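Local atomic coordinates of membrane lipoprotein TpN32 (Treponema pallidum, PDB entry 1XS5), a protein that binds L-methionine as a periplasmic-binding-protein-type lipoprotein, probably delivering it for uptake. Residues A[93-98]-A[121-126]. Residues are numbered along the deposited sequence; the frame is centred on the assembly and turned at random.
Sequences RHVSDF and EAAGFI
F125, just past the C-terminus of helix 110-122, reaches to the turn at 95-98, where its ring tip meets V95 and F98. Its CB and CG make no close contact with 93-98; the outer ring atoms CE1, CE2 and CZ do the touching, and with CG anti to the carbonyl carbon (chi1 -73°) the ring extends toward the other segment. On one flank CE2 lies 3.6 Å from V95 CG2, the shortest approach between the two segments; on the other CE1 comes within 4.0 Å of F98 CB. At the tip, CZ is 3.9 Å from V95 CG2 and 4.0 Å from F98 CD1, so it touches both partners. The rings of F125 and F98 form a T-shaped pair, the edge of F125 toward the face of F98, with planes at 88° and centroids 5.7 Å apart. V95 CG2 also meets A123 CB at 4.2 Å, a looser apolar touch beside the ring. No hydrogen bond crosses between the segments; shape and apolar packing carry the contact. Each side is shaped by its own bonds: S96 N donates almost straight (176°) to H94 ND1, in the plane of the imidazole, while G124, at positive phi, closes the helix. Outside the pair, R146 links both sides, through its NH2 to V95 O and through its backbone to F125. Y92 and L187 add to the surroundings of F98. The contact lies at the periphery of the domain containing the five-stranded sheet of this periplasmic-binding-protein fold, joining the loop between strands 86-88 and 103-107 to a helix C-terminus ended by a Schellman motif.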
loop_
_atom_site.group_PDB
_atom_site.type_symbol
_atom_site.label_atom_id
_atom_site.label_comp_id
_atom_site.label_asym_id
_atom_site.label_seq_id
_atom_site.Cartn_x
_atom_site.Cartn_y
_atom_site.Cartn_z
ATOM N N ARG A 93 -20.856 -10.233 8.166
ATOM C CA ARG A 93 -19.913 -11.332 8.001
ATOM C C ARG A 93 -19.899 -11.914 6.574
ATOM O O ARG A 93 -19.152 -12.860 6.267
ATOM C CB ARG A 93 -20.248 -12.428 8.985
ATOM C CG ARG A 93 -19.911 -12.132 10.433
ATOM C CD ARG A 93 -20.474 -13.288 11.243
ATOM N NE ARG A 93 -20.036 -13.318 12.631
ATOM C CZ ARG A 93 -20.549 -14.140 13.547
ATOM N NH1 ARG A 93 -21.519 -14.994 13.212
ATOM N NH2 ARG A 93 -20.095 -14.109 14.800
ATOM N N HIS A 94 -20.714 -11.340 5.708
ATOM C CA HIS A 94 -20.797 -11.808 4.343
ATOM C C HIS A 94 -21.146 -10.665 3.455
ATOM O O HIS A 94 -21.976 -9.817 3.759
ATOM C CB HIS A 94 -21.858 -12.896 4.200
ATOM C CG HIS A 94 -21.735 -13.696 2.942
ATOM N ND1 HIS A 94 -22.008 -13.171 1.693
ATOM C CD2 HIS A 94 -21.383 -14.986 2.740
ATOM C CE1 HIS A 94 -21.831 -14.110 0.779
ATOM N NE2 HIS A 94 -21.451 -15.218 1.389
ATOM N N VAL A 95 -20.483 -10.659 2.326
ATOM C CA VAL A 95 -20.665 -9.650 1.344
ATOM C C VAL A 95 -22.148 -9.471 0.960
ATOM O O VAL A 95 -22.598 -8.354 0.697
ATOM C CB VAL A 95 -19.685 -10.017 0.182
ATOM C CG1 VAL A 95 -20.294 -11.089 -0.698
ATOM C CG2 VAL A 95 -19.188 -8.795 -0.524
ATOM N N SER A 96 -22.950 -10.537 0.990
ATOM C CA SER A 96 -24.355 -10.390 0.616
ATOM C C SER A 96 -25.224 -9.844 1.746
ATOM O O SER A 96 -26.408 -9.587 1.541
ATOM C CB SER A 96 -24.952 -11.723 0.121
ATOM O OG SER A 96 -24.861 -12.698 1.134
ATOM N N ASP A 97 -24.635 -9.689 2.927
ATOM C CA ASP A 97 -25.332 -9.158 4.104
ATOM C C ASP A 97 -25.586 -7.648 3.956
ATOM O O ASP A 97 -26.498 -7.120 4.593
ATOM C CB ASP A 97 -24.487 -9.324 5.381
ATOM C CG ASP A 97 -24.575 -10.713 6.018
ATOM O OD1 ASP A 97 -25.422 -11.515 5.624
ATOM O OD2 ASP A 97 -23.773 -10.986 6.957
ATOM N N PHE A 98 -24.780 -6.941 3.157
ATOM C CA PHE A 98 -24.941 -5.491 3.019
ATOM C C PHE A 98 -26.273 -5.052 2.453
ATOM O O PHE A 98 -26.610 -5.376 1.322
ATOM C CB PHE A 98 -23.837 -4.850 2.147
ATOM C CG PHE A 98 -22.479 -4.800 2.817
ATOM C CD1 PHE A 98 -21.682 -5.929 2.876
ATOM C CD2 PHE A 98 -22.018 -3.629 3.407
ATOM C CE1 PHE A 98 -20.439 -5.889 3.518
ATOM C CE2 PHE A 98 -20.783 -3.591 4.051
ATOM C CZ PHE A 98 -19.998 -4.707 4.108
ATOM N N GLU A 121 -16.215 -3.608 -7.493
ATOM C CA GLU A 121 -16.804 -4.042 -8.767
ATOM C C GLU A 121 -16.741 -5.589 -8.866
ATOM O O GLU A 121 -17.734 -6.248 -9.220
ATOM C CB GLU A 121 -16.025 -3.393 -9.920
ATOM C CG GLU A 121 -16.432 -3.824 -11.313
ATOM C CD GLU A 121 -15.666 -3.057 -12.399
ATOM O OE1 GLU A 121 -14.414 -3.041 -12.325
ATOM O OE2 GLU A 121 -16.310 -2.480 -13.320
ATOM N N ALA A 122 -15.572 -6.158 -8.556
ATOM C CA ALA A 122 -15.362 -7.607 -8.579
ATOM C C ALA A 122 -16.336 -8.334 -7.640
ATOM O O ALA A 122 -16.748 -9.480 -7.912
ATOM C CB ALA A 122 -13.893 -7.927 -8.174
ATOM N N ALA A 123 -16.687 -7.688 -6.524
ATOM C CA ALA A 123 -17.637 -8.281 -5.574
ATOM C C ALA A 123 -19.116 -8.046 -5.974
ATOM O O ALA A 123 -20.025 -8.446 -5.247
ATOM C CB ALA A 123 -17.383 -7.731 -4.133
ATOM N N GLY A 124 -19.335 -7.378 -7.108
ATOM C CA GLY A 124 -20.685 -7.166 -7.607
ATOM C C GLY A 124 -21.450 -5.953 -7.116
ATOM O O GLY A 124 -22.627 -5.824 -7.427
ATOM N N PHE A 125 -20.802 -5.024 -6.415
ATOM C CA PHE A 125 -21.529 -3.848 -5.892
ATOM C C PHE A 125 -21.767 -2.740 -6.906
ATOM O O PHE A 125 -22.760 -2.022 -6.834
ATOM C CB PHE A 125 -20.753 -3.190 -4.741
ATOM C CG PHE A 125 -20.776 -3.958 -3.451
ATOM C CD1 PHE A 125 -21.844 -3.838 -2.567
ATOM C CD2 PHE A 125 -19.713 -4.764 -3.085
ATOM C CE1 PHE A 125 -21.849 -4.505 -1.354
ATOM C CE2 PHE A 125 -19.720 -5.442 -1.846
ATOM C CZ PHE A 125 -20.802 -5.299 -0.994
ATOM N N ILE A 126 -20.832 -2.568 -7.825
ATOM C CA ILE A 126 -20.897 -1.482 -8.774
ATOM C C ILE A 126 -20.242 -1.864 -10.079
ATOM O O ILE A 126 -19.599 -2.898 -10.168
ATOM C CB ILE A 126 -20.082 -0.225 -8.243
ATOM C CG1 ILE A 126 -18.598 -0.615 -8.035
ATOM C CG2 ILE A 126 -20.648 0.275 -6.942
ATOM C CD1 ILE A 126 -17.646 0.533 -7.642
#